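PDB 5IJX: tyrosine--tRNA ligase, mitochondrial, which probably catalyses the ATP-dependent attachment of L-tyrosine to tRNA(Tyr), the chain here being a C-terminally truncated form that contains the class I catalytic domain. Local coordinates for residues A[56-60]-A[278-282]; A[180-185]-A[219-223]; A[194-200]-A[215-219]; A[225-229]-A[253-257]. All blocks are in the same frame, centred on the assembly; numbering follows the deposited sequence.

Interaction 1: A[56-60]-A[278-282]; sequences ALDKL and PYGIT
Y279 meets three residues of helix segment 56-60: A56, L57 and L60. Just before it, P278 points away, onto helix 243-259. The CG of Y279 lies anti to the carbonyl carbon (chi1 -62°), which sends the ring out from the strand toward the helix. L57 runs alongside the ring in the opposite direction. L57 CD1 is 3.7 Å from Y279 CB, and the CA of L57 lies over one ring face, offset toward the rim. L60 CD2 comes obliquely to the ring, 3.5 Å from Y279 CD2. A56 CB sits near the far end of the ring, 3.8 Å from Y279 CE1. The Y279 hydroxyl is hydrogen-bonded to the backbone O of D274, which ties down its polar end beside A56. G280 follows and adds only slight contact through its backbone. I281 does not aim straight at the helix, yet its CG1 and CD1 reach L57 CD2. I281 CG1 lies 3.8 Å from L57 CD2, and the two side chains cross at about a right angle. L57 thus uses CD1 for Y279 and CD2 for I281. No hydrogen bond joins the segments. Strand 279-283 is flanked by the antiparallel strand 49-51 and the parallel strand 233-239. The arrangement is that of a helix laid on a beta sheet, at 106° to this strand, in the Rossmann-type catalytic domain of a class I synthetase.

Interaction 2: A[180-185]-A[219-223]; sequences EVMEVL and IMQGW. With TYR (tyrosine), chain B.
Helix segments 180-185 and 219-223 cross at 79° with their axes 11.9 Å apart, and V181 and W223 are nearest by CA. W223 bridges the gap between them. Its CG is anti to the backbone N (chi1 -169°), and the indole reaches across to the other helix. V181 CG2 lies over one face of the indole, in a CH-pi contact 4.0 Å from the centroid of the six-membered ring. At the ring edge L185 CB is 3.7 Å from W223 CZ3. V184 CB also stands near the ring plane, 4.0 Å from W223 CH2. The indole is a knob in a hole formed by E180, V181, V184 and L185, a single knob-into-hole contact between two steeply crossed helices. Its NE1 makes a weak hydrogen bond to Q176. One turn earlier, I219 CG2 touches L185 CD2 at 3.9 Å. The second subunit also packs here, its L178 on V181 and its I212 on I219. Q221 leaves helix 217-229 in another direction, into the tyrosine pocket. Its chain is extended, and its amide lies over one face of the bound tyrosine ring, offset toward CE1. Q221 OE1 accepts a weak hydrogen bond of 3.3 Å from the ligand N. Q221 NE2 is hydrogen-bonded to the side chains of Q236 and Q242, which fixes the rotation of the amide.

Interaction 3: A[194-200]-A[215-219]; sequences MLGRDYV and FCYPI. With TYR (tyrosine), chain B.
M194, a selenomethionine, reaches from helix 191-195 across to F215, P218 and I219. Its CB starts the contact, 3.9 Å from F215 CZ. The SE then stands obliquely to the same ring, 5.1 Å from the F215 centroid, as a Met-aromatic contact. It also touches I219 CD1. The chain turns about the CG-SE bond (chi3 76°), and this brings CE back over the F215 face, offset toward the rim. CE comes closest to the backbone O of F215, at 3.7 Å. It also packs 3.8 Å from P218 CG and equally close to I219 CG1. L195 CD2 meets F215 CE1 at 3.8 Å, and the two side chains cross at about a right angle. Y199 comes to P218 from the opposite direction, its OH 3.6 Å from P218 CG. The R197 guanidinium turns a face to Y199 CE2. Y217 OH accepts a 3.3 Å hydrogen bond from the N of the bound tyrosine and is also bonded to D73. The contact closes the turn between helices 191-195 and 198-205 onto the end of helix 212-215 and the start of helix 217-229. F248 of helix 243-259 packs on M194, P218 and I219, and I212 of the second subunit on M194 and I219.

Interaction 4: A[225-229]-A[253-257]; sequences FWYLF and IKGIL
I253 sets two of its methyl groups on two different phenylalanine rings of helix 217-229. Its CG1 is anti to the carbonyl carbon (chi1 -65°), while CG2 is anti to the backbone N, which spreads the two branches apart. CD1 lies over one face of F225, 3.7 Å from the ring centroid. CG2 lies over the centre of the F229 ring, 3.8 Å from its centroid. CG2 also touches W226 CE3. F225, W226 and F229 all carry CG anti to the backbone N, but chi2 differs, near -4° in F225 and 87° in F229. Each ring offers its face to a different methyl. I256, about a turn on, repeats the first torsion of I253. Its CD1 sits over the five-membered ring of W226, 3.8 Å from the centroid, while its CG2 lies 3.8 Å from W226 CH2. L257 comes obliquely to the W226 and F229 rings, CD2 near W226 CZ3 and CD1 near F229 CZ. V184 and L185 of helix 178-186 also pack on I256. No hydrogen bond or salt bridge joins the segments. The contact therefore rests on dispersion and CH-pi forces between methyls and aromatic faces, with burial adding a hydrophobic contribution.

How the interactions relate
All four contacts are mainly apolar, and none has a hydrogen bond between its segments. In interactions 1 and 4 every touching residue is buried. Interaction 2 reaches the surface at exposed E180 and partly exposed V184, and interaction 3 at partly exposed L195. Interaction 1 lies nearest the centre of the chain and joins a helix to the sheet. Interactions 2 and 3 share I219, border the second subunit and include residues that bind the tyrosine, so polar bonds to the ligand enter there. Helix 217-229 runs through interactions 2, 3 and 4. I256 carries the packing of interaction 4 on to V184 and L185 of interaction 2. F225 and I253 meet P278, which ties interaction 4 to interaction 1.

Interaction 1: A[56-60]-A[278-282]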
# COMPACT_ATOMS: atom_id res chain seq x y z
N ALA A 56 -10.12 -31.76 4.35
CA ALA A 56 -10.75 -30.86 3.39
C ALA A 56 -9.85 -30.64 2.18
O ALA A 56 -10.33 -30.57 1.04
CB ALA A 56 -11.07 -29.52 4.06
N LEU A 57 -8.54 -30.54 2.40
CA LEU A 57 -7.61 -30.35 1.28
C LEU A 57 -7.50 -31.62 0.45
O LEU A 57 -7.52 -31.56 -0.79
CB LEU A 57 -6.24 -29.94 1.81
CG LEU A 57 -5.11 -29.89 0.77
CD1 LEU A 57 -5.48 -28.98 -0.40
CD2 LEU A 57 -3.81 -29.42 1.42
N ASP A 58 -7.38 -32.78 1.10
CA ASP A 58 -7.43 -34.04 0.38
C ASP A 58 -8.67 -34.11 -0.50
O ASP A 58 -8.61 -34.48 -1.68
CB ASP A 58 -7.41 -35.21 1.37
CG ASP A 58 -6.91 -36.50 0.76
OD1 ASP A 58 -6.35 -36.45 -0.36
OD2 ASP A 58 -7.06 -37.56 1.40
N LYS A 59 -9.82 -33.72 0.07
CA LYS A 59 -11.06 -33.69 -0.69
C LYS A 59 -10.95 -32.76 -1.89
O LYS A 59 -11.33 -33.12 -3.01
CB LYS A 59 -12.20 -33.24 0.23
CG LYS A 59 -13.59 -33.32 -0.38
CD LYS A 59 -14.66 -32.99 0.66
CE LYS A 59 -15.12 -31.55 0.56
NZ LYS A 59 -15.84 -31.11 1.79
N LEU A 60 -10.43 -31.55 -1.68
CA LEU A 60 -10.28 -30.59 -2.77
C LEU A 60 -9.47 -31.18 -3.91
O LEU A 60 -9.92 -31.22 -5.06
CB LEU A 60 -9.61 -29.31 -2.24
CG LEU A 60 -9.23 -28.27 -3.31
CD1 LEU A 60 -10.48 -27.63 -3.90
CD2 LEU A 60 -8.31 -27.22 -2.72
N PRO A 278 -8.93 -21.43 0.04
CA PRO A 278 -7.49 -21.63 -0.12
C PRO A 278 -6.92 -22.54 0.95
O PRO A 278 -7.43 -22.63 2.07
CB PRO A 278 -6.94 -20.21 0.01
CG PRO A 278 -7.87 -19.56 0.98
CD PRO A 278 -9.24 -20.14 0.68
N TYR A 279 -5.84 -23.23 0.59
CA TYR A 279 -5.17 -24.16 1.49
C TYR A 279 -3.66 -23.99 1.37
O TYR A 279 -3.15 -23.37 0.42
CB TYR A 279 -5.56 -25.61 1.20
CG TYR A 279 -7.03 -25.91 1.39
CD1 TYR A 279 -7.51 -26.44 2.59
CD2 TYR A 279 -7.95 -25.68 0.37
CE1 TYR A 279 -8.85 -26.72 2.76
CE2 TYR A 279 -9.29 -25.96 0.54
CZ TYR A 279 -9.74 -26.48 1.73
OH TYR A 279 -11.07 -26.76 1.90
N GLY A 280 -2.94 -24.56 2.33
CA GLY A 280 -1.50 -24.48 2.34
C GLY A 280 -0.87 -25.81 2.68
O GLY A 280 -1.48 -26.67 3.31
N ILE A 281 0.38 -25.97 2.24
CA ILE A 281 1.21 -27.12 2.59
C ILE A 281 2.60 -26.62 2.95
O ILE A 281 3.18 -25.80 2.23
CB ILE A 281 1.28 -28.15 1.45
CG1 ILE A 281 -0.12 -28.62 1.06
CG2 ILE A 281 2.13 -29.35 1.89
CD1 ILE A 281 -0.15 -29.53 -0.15
N THR A 282 3.13 -27.11 4.07
CA THR A 282 4.47 -26.78 4.52
C THR A 282 5.30 -28.06 4.56
O THR A 282 4.85 -29.08 5.10
CB THR A 282 4.47 -26.12 5.90
OG1 THR A 282 3.82 -26.98 6.85
CG2 THR A 282 3.75 -24.77 5.86

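Interaction 2: A[180-185]-A[219-223]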
# COMPACT_ATOMS: atom_id res chain seq x y z
N GLU A 180 -6.56 -0.29 -4.91
CA GLU A 180 -7.28 -1.56 -4.98
C GLU A 180 -6.90 -2.46 -3.81
O GLU A 180 -7.77 -3.12 -3.22
CB GLU A 180 -7.00 -2.27 -6.31
CG GLU A 180 -7.74 -3.59 -6.47
CD GLU A 180 -7.51 -4.22 -7.82
OE1 GLU A 180 -8.29 -5.12 -8.20
OE2 GLU A 180 -6.55 -3.83 -8.51
N VAL A 181 -5.61 -2.51 -3.46
CA VAL A 181 -5.18 -3.37 -2.36
C VAL A 181 -5.84 -2.93 -1.06
O VAL A 181 -6.37 -3.76 -0.30
CB VAL A 181 -3.65 -3.37 -2.24
CG1 VAL A 181 -3.21 -4.23 -1.07
CG2 VAL A 181 -3.02 -3.87 -3.53
N MSE A 182 -5.82 -1.63 -0.78
CA MSE A 182 -6.40 -1.11 0.46
C MSE A 182 -7.90 -1.37 0.53
O MSE A 182 -8.41 -1.83 1.56
CB MSE A 182 -6.12 0.39 0.58
CG MSE A 182 -4.68 0.75 0.89
SE MSE A 182 -4.06 -0.01 2.59
CE MSE A 182 -3.27 -1.67 1.92
N GLU A 183 -8.61 -1.07 -0.55
CA GLU A 183 -10.06 -1.24 -0.56
C GLU A 183 -10.44 -2.71 -0.44
O GLU A 183 -11.22 -3.09 0.44
CB GLU A 183 -10.65 -0.64 -1.84
CG GLU A 183 -10.53 0.88 -1.93
CD GLU A 183 -10.99 1.42 -3.27
OE1 GLU A 183 -10.91 0.68 -4.27
OE2 GLU A 183 -11.42 2.59 -3.32
N VAL A 184 -9.90 -3.55 -1.32
CA VAL A 184 -10.30 -4.96 -1.38
C VAL A 184 -9.80 -5.71 -0.15
O VAL A 184 -10.55 -6.47 0.47
CB VAL A 184 -9.79 -5.60 -2.68
CG1 VAL A 184 -10.04 -7.09 -2.69
CG2 VAL A 184 -10.46 -4.94 -3.89
N LEU A 185 -8.53 -5.53 0.20
CA LEU A 185 -7.89 -6.30 1.26
C LEU A 185 -7.62 -5.50 2.53
O LEU A 185 -7.83 -6.01 3.63
CB LEU A 185 -6.57 -6.91 0.77
CG LEU A 185 -5.79 -7.74 1.78
CD1 LEU A 185 -6.63 -8.90 2.30
CD2 LEU A 185 -4.51 -8.26 1.15
N ILE A 219 1.34 -8.83 3.64
CA ILE A 219 0.23 -8.37 2.82
C ILE A 219 0.55 -8.57 1.35
O ILE A 219 -0.28 -9.08 0.58
CB ILE A 219 -0.10 -6.90 3.13
CG1 ILE A 219 -0.43 -6.73 4.61
CG2 ILE A 219 -1.27 -6.44 2.26
CD1 ILE A 219 -0.75 -5.32 5.02
N MSE A 220 1.74 -8.16 0.92
CA MSE A 220 2.12 -8.33 -0.47
C MSE A 220 2.08 -9.79 -0.86
O MSE A 220 1.57 -10.15 -1.92
CB MSE A 220 3.51 -7.75 -0.73
CG MSE A 220 3.60 -6.26 -0.53
SE MSE A 220 5.34 -5.58 -1.09
CE MSE A 220 5.00 -5.39 -3.00
N GLN A 221 2.61 -10.65 0.01
CA GLN A 221 2.61 -12.08 -0.29
C GLN A 221 1.19 -12.63 -0.34
O GLN A 221 0.85 -13.43 -1.23
CB GLN A 221 3.46 -12.83 0.73
CG GLN A 221 3.41 -14.34 0.59
CD GLN A 221 4.56 -15.03 1.29
OE1 GLN A 221 5.53 -14.39 1.70
NE2 GLN A 221 4.46 -16.34 1.43
N GLY A 222 0.34 -12.21 0.60
CA GLY A 222 -1.05 -12.60 0.54
C GLY A 222 -1.73 -12.15 -0.73
O GLY A 222 -2.62 -12.82 -1.24
N TRP A 223 -1.32 -11.00 -1.26
CA TRP A 223 -1.90 -10.49 -2.50
C TRP A 223 -1.39 -11.25 -3.71
O TRP A 223 -2.12 -11.39 -4.69
CB TRP A 223 -1.61 -8.99 -2.65
CG TRP A 223 -2.41 -8.36 -3.75
CD1 TRP A 223 -2.01 -8.14 -5.03
CD2 TRP A 223 -3.76 -7.88 -3.66
NE1 TRP A 223 -3.02 -7.54 -5.75
CE2 TRP A 223 -4.11 -7.37 -4.93
CE3 TRP A 223 -4.70 -7.82 -2.63
CZ2 TRP A 223 -5.36 -6.82 -5.19
CZ3 TRP A 223 -5.94 -7.27 -2.89
CH2 TRP A 223 -6.26 -6.78 -4.17
N TYR B . 8.60 -15.68 1.53
CA TYR B . 9.37 -16.51 0.61
C TYR B . 10.82 -16.64 1.08
O TYR B . 11.51 -17.61 0.76
CB TYR B . 9.32 -15.91 -0.80
CG TYR B . 7.93 -15.68 -1.35
CD1 TYR B . 6.89 -16.56 -1.08
CD2 TYR B . 7.65 -14.57 -2.14
CE1 TYR B . 5.62 -16.34 -1.58
CE2 TYR B . 6.38 -14.34 -2.64
CZ TYR B . 5.37 -15.23 -2.36
OH TYR B . 4.11 -15.01 -2.86
OXT TYR B . 11.33 -15.78 1.79

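Interaction 3: A[194-200]-A[215-219]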
# COMPACT_ATOMS: atom_id res chain seq x y z
N MSE A 194 -2.25 -8.72 13.30
CA MSE A 194 -0.95 -8.60 12.64
C MSE A 194 0.14 -8.19 13.62
O MSE A 194 1.24 -8.74 13.60
CB MSE A 194 -1.02 -7.59 11.50
CG MSE A 194 -1.79 -8.10 10.31
SE MSE A 194 -1.50 -6.97 8.77
CE MSE A 194 0.30 -7.55 8.27
N LEU A 195 -0.17 -7.22 14.49
CA LEU A 195 0.76 -6.87 15.55
C LEU A 195 1.00 -8.02 16.51
O LEU A 195 1.93 -7.96 17.32
CB LEU A 195 0.24 -5.65 16.33
CG LEU A 195 0.18 -4.34 15.56
CD1 LEU A 195 -0.32 -3.22 16.47
CD2 LEU A 195 1.54 -3.98 14.96
N GLY A 196 0.17 -9.07 16.46
CA GLY A 196 0.42 -10.27 17.23
C GLY A 196 1.43 -11.23 16.63
O GLY A 196 1.88 -12.15 17.32
N ARG A 197 1.80 -11.03 15.36
CA ARG A 197 2.76 -11.91 14.71
C ARG A 197 4.06 -11.98 15.51
O ARG A 197 4.46 -11.02 16.18
CB ARG A 197 3.04 -11.40 13.29
CG ARG A 197 3.98 -12.28 12.47
CD ARG A 197 3.36 -13.63 12.15
NE ARG A 197 4.33 -14.53 11.52
CZ ARG A 197 4.59 -14.56 10.22
NH1 ARG A 197 3.95 -13.75 9.38
NH2 ARG A 197 5.49 -15.41 9.74
N ASP A 198 4.72 -13.13 15.44
CA ASP A 198 5.87 -13.40 16.29
C ASP A 198 6.99 -12.37 16.08
O ASP A 198 7.43 -11.71 17.02
CB ASP A 198 6.39 -14.82 16.05
CG ASP A 198 6.58 -15.13 14.58
OD1 ASP A 198 7.05 -14.23 13.84
OD2 ASP A 198 6.27 -16.26 14.15
N TYR A 199 7.46 -12.23 14.84
CA TYR A 199 8.61 -11.35 14.60
C TYR A 199 8.27 -9.88 14.81
O TYR A 199 9.18 -9.07 15.01
CB TYR A 199 9.17 -11.56 13.19
CG TYR A 199 8.22 -11.27 12.05
CD1 TYR A 199 7.89 -9.97 11.71
CD2 TYR A 199 7.69 -12.31 11.28
CE1 TYR A 199 7.03 -9.71 10.66
CE2 TYR A 199 6.84 -12.05 10.23
CZ TYR A 199 6.51 -10.75 9.92
OH TYR A 199 5.66 -10.49 8.87
N VAL A 200 6.98 -9.52 14.76
CA VAL A 200 6.59 -8.14 15.06
C VAL A 200 6.74 -7.87 16.55
O VAL A 200 7.33 -6.86 16.96
CB VAL A 200 5.15 -7.88 14.58
CG1 VAL A 200 4.74 -6.45 14.87
CG2 VAL A 200 5.02 -8.18 13.10
N PHE A 215 6.68 -4.37 7.54
CA PHE A 215 5.43 -4.76 8.18
C PHE A 215 4.39 -5.22 7.17
O PHE A 215 3.57 -6.09 7.47
CB PHE A 215 4.90 -3.60 9.02
CG PHE A 215 3.61 -3.89 9.72
CD1 PHE A 215 3.56 -4.77 10.78
CD2 PHE A 215 2.44 -3.26 9.32
CE1 PHE A 215 2.37 -5.03 11.43
CE2 PHE A 215 1.25 -3.51 9.97
CZ PHE A 215 1.21 -4.40 11.02
N CYS A 216 4.42 -4.65 5.96
CA CYS A 216 3.44 -4.96 4.93
C CYS A 216 3.87 -6.11 4.02
O CYS A 216 3.14 -6.44 3.08
CB CYS A 216 3.18 -3.71 4.08
SG CYS A 216 2.40 -2.35 4.98
N TYR A 217 5.02 -6.73 4.29
CA TYR A 217 5.45 -7.86 3.47
C TYR A 217 4.40 -8.97 3.41
O TYR A 217 4.02 -9.37 2.29
CB TYR A 217 6.78 -8.39 3.99
CG TYR A 217 7.37 -9.49 3.14
CD1 TYR A 217 8.33 -9.22 2.18
CD2 TYR A 217 6.95 -10.81 3.29
CE1 TYR A 217 8.87 -10.22 1.40
CE2 TYR A 217 7.48 -11.82 2.51
CZ TYR A 217 8.44 -11.52 1.57
OH TYR A 217 8.96 -12.53 0.79
N PRO A 218 3.89 -9.49 4.53
CA PRO A 218 2.88 -10.56 4.43
C PRO A 218 1.64 -10.13 3.69
O PRO A 218 0.93 -10.98 3.15
CB PRO A 218 2.59 -10.90 5.89
CG PRO A 218 2.96 -9.67 6.66
CD PRO A 218 4.12 -9.07 5.92
N ILE A 219 1.34 -8.83 3.64
CA ILE A 219 0.23 -8.37 2.82
C ILE A 219 0.55 -8.57 1.35
O ILE A 219 -0.28 -9.08 0.58
CB ILE A 219 -0.10 -6.90 3.13
CG1 ILE A 219 -0.43 -6.73 4.61
CG2 ILE A 219 -1.27 -6.44 2.26
CD1 ILE A 219 -0.75 -5.32 5.02
N TYR B . 8.60 -15.68 1.53
CA TYR B . 9.37 -16.51 0.61
C TYR B . 10.82 -16.64 1.08
O TYR B . 11.51 -17.61 0.76
CB TYR B . 9.32 -15.91 -0.80
CG TYR B . 7.93 -15.68 -1.35
CD1 TYR B . 6.89 -16.56 -1.08
CD2 TYR B . 7.65 -14.57 -2.14
CE1 TYR B . 5.62 -16.34 -1.58
CE2 TYR B . 6.38 -14.34 -2.64
CZ TYR B . 5.37 -15.23 -2.36
OH TYR B . 4.11 -15.01 -2.86
OXT TYR B . 11.33 -15.78 1.79

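Interaction 4: A[225-229]-A[253-257]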
# COMPACT_ATOMS: atom_id res chain seq x y z
N PHE A 225 -0.87 -14.44 -3.43
CA PHE A 225 -1.76 -15.59 -3.29
C PHE A 225 -3.15 -15.29 -3.86
O PHE A 225 -3.75 -16.15 -4.51
CB PHE A 225 -1.87 -15.99 -1.82
CG PHE A 225 -2.39 -17.39 -1.61
CD1 PHE A 225 -2.81 -18.18 -2.67
CD2 PHE A 225 -2.47 -17.92 -0.32
CE1 PHE A 225 -3.29 -19.46 -2.46
CE2 PHE A 225 -2.94 -19.19 -0.11
CZ PHE A 225 -3.36 -19.97 -1.18
N TRP A 226 -3.68 -14.10 -3.60
CA TRP A 226 -5.00 -13.75 -4.11
C TRP A 226 -4.99 -13.64 -5.63
O TRP A 226 -5.89 -14.17 -6.31
CB TRP A 226 -5.45 -12.44 -3.46
CG TRP A 226 -6.64 -11.77 -4.07
CD1 TRP A 226 -6.68 -10.53 -4.64
CD2 TRP A 226 -7.97 -12.29 -4.16
NE1 TRP A 226 -7.95 -10.24 -5.07
CE2 TRP A 226 -8.76 -11.31 -4.80
CE3 TRP A 226 -8.57 -13.49 -3.77
CZ2 TRP A 226 -10.12 -11.49 -5.05
CZ3 TRP A 226 -9.92 -13.67 -4.02
CH2 TRP A 226 -10.68 -12.67 -4.65
N TYR A 227 -3.97 -12.99 -6.17
CA TYR A 227 -3.83 -12.86 -7.62
C TYR A 227 -3.83 -14.23 -8.29
O TYR A 227 -4.56 -14.45 -9.26
CB TYR A 227 -2.54 -12.10 -7.94
CG TYR A 227 -2.24 -11.94 -9.41
CD1 TYR A 227 -2.61 -10.79 -10.09
CD2 TYR A 227 -1.58 -12.94 -10.12
CE1 TYR A 227 -2.34 -10.64 -11.44
CE2 TYR A 227 -1.31 -12.80 -11.47
CZ TYR A 227 -1.69 -11.64 -12.12
OH TYR A 227 -1.41 -11.51 -13.47
N LEU A 228 -3.03 -15.16 -7.77
CA LEU A 228 -3.02 -16.51 -8.33
C LEU A 228 -4.30 -17.27 -8.01
O LEU A 228 -4.67 -18.19 -8.75
CB LEU A 228 -1.80 -17.28 -7.82
CG LEU A 228 -0.46 -16.66 -8.20
CD1 LEU A 228 0.68 -17.39 -7.51
CD2 LEU A 228 -0.28 -16.69 -9.71
N PHE A 229 -4.97 -16.90 -6.92
CA PHE A 229 -6.23 -17.54 -6.55
C PHE A 229 -7.30 -17.27 -7.59
O PHE A 229 -8.03 -18.18 -8.00
CB PHE A 229 -6.67 -17.05 -5.17
CG PHE A 229 -7.94 -17.69 -4.67
CD1 PHE A 229 -7.90 -18.89 -3.98
CD2 PHE A 229 -9.17 -17.08 -4.87
CE1 PHE A 229 -9.07 -19.48 -3.51
CE2 PHE A 229 -10.33 -17.66 -4.40
CZ PHE A 229 -10.28 -18.86 -3.72
N ILE A 253 -7.50 -14.17 1.85
CA ILE A 253 -8.41 -14.48 0.76
C ILE A 253 -9.82 -14.72 1.30
O ILE A 253 -10.79 -14.15 0.80
CB ILE A 253 -7.91 -15.70 -0.03
CG1 ILE A 253 -6.58 -15.36 -0.72
CG2 ILE A 253 -8.96 -16.15 -1.06
CD1 ILE A 253 -5.92 -16.53 -1.41
N LYS A 254 -9.94 -15.57 2.31
CA LYS A 254 -11.24 -15.79 2.93
C LYS A 254 -11.87 -14.46 3.32
O LYS A 254 -13.04 -14.20 3.00
CB LYS A 254 -11.09 -16.70 4.15
CG LYS A 254 -10.69 -18.13 3.78
CD LYS A 254 -10.45 -19.01 4.99
CE LYS A 254 -10.18 -20.46 4.58
NZ LYS A 254 -9.59 -21.27 5.69
N GLY A 255 -11.10 -13.58 3.97
CA GLY A 255 -11.63 -12.29 4.35
C GLY A 255 -12.21 -11.54 3.17
O GLY A 255 -13.26 -10.89 3.28
N ILE A 256 -11.55 -11.62 2.02
CA ILE A 256 -12.06 -10.98 0.81
C ILE A 256 -13.40 -11.61 0.42
O ILE A 256 -14.38 -10.90 0.16
CB ILE A 256 -11.03 -11.08 -0.33
CG1 ILE A 256 -9.80 -10.24 0.02
CG2 ILE A 256 -11.64 -10.63 -1.65
CD1 ILE A 256 -8.67 -10.37 -0.97
N LEU A 257 -13.46 -12.94 0.37
CA LEU A 257 -14.69 -13.61 -0.04
C LEU A 257 -15.80 -13.37 0.97
O LEU A 257 -16.95 -13.11 0.58
CB LEU A 257 -14.44 -15.10 -0.23
CG LEU A 257 -13.30 -15.50 -1.16
CD1 LEU A 257 -13.13 -17.01 -1.15
CD2 LEU A 257 -13.54 -15.01 -2.58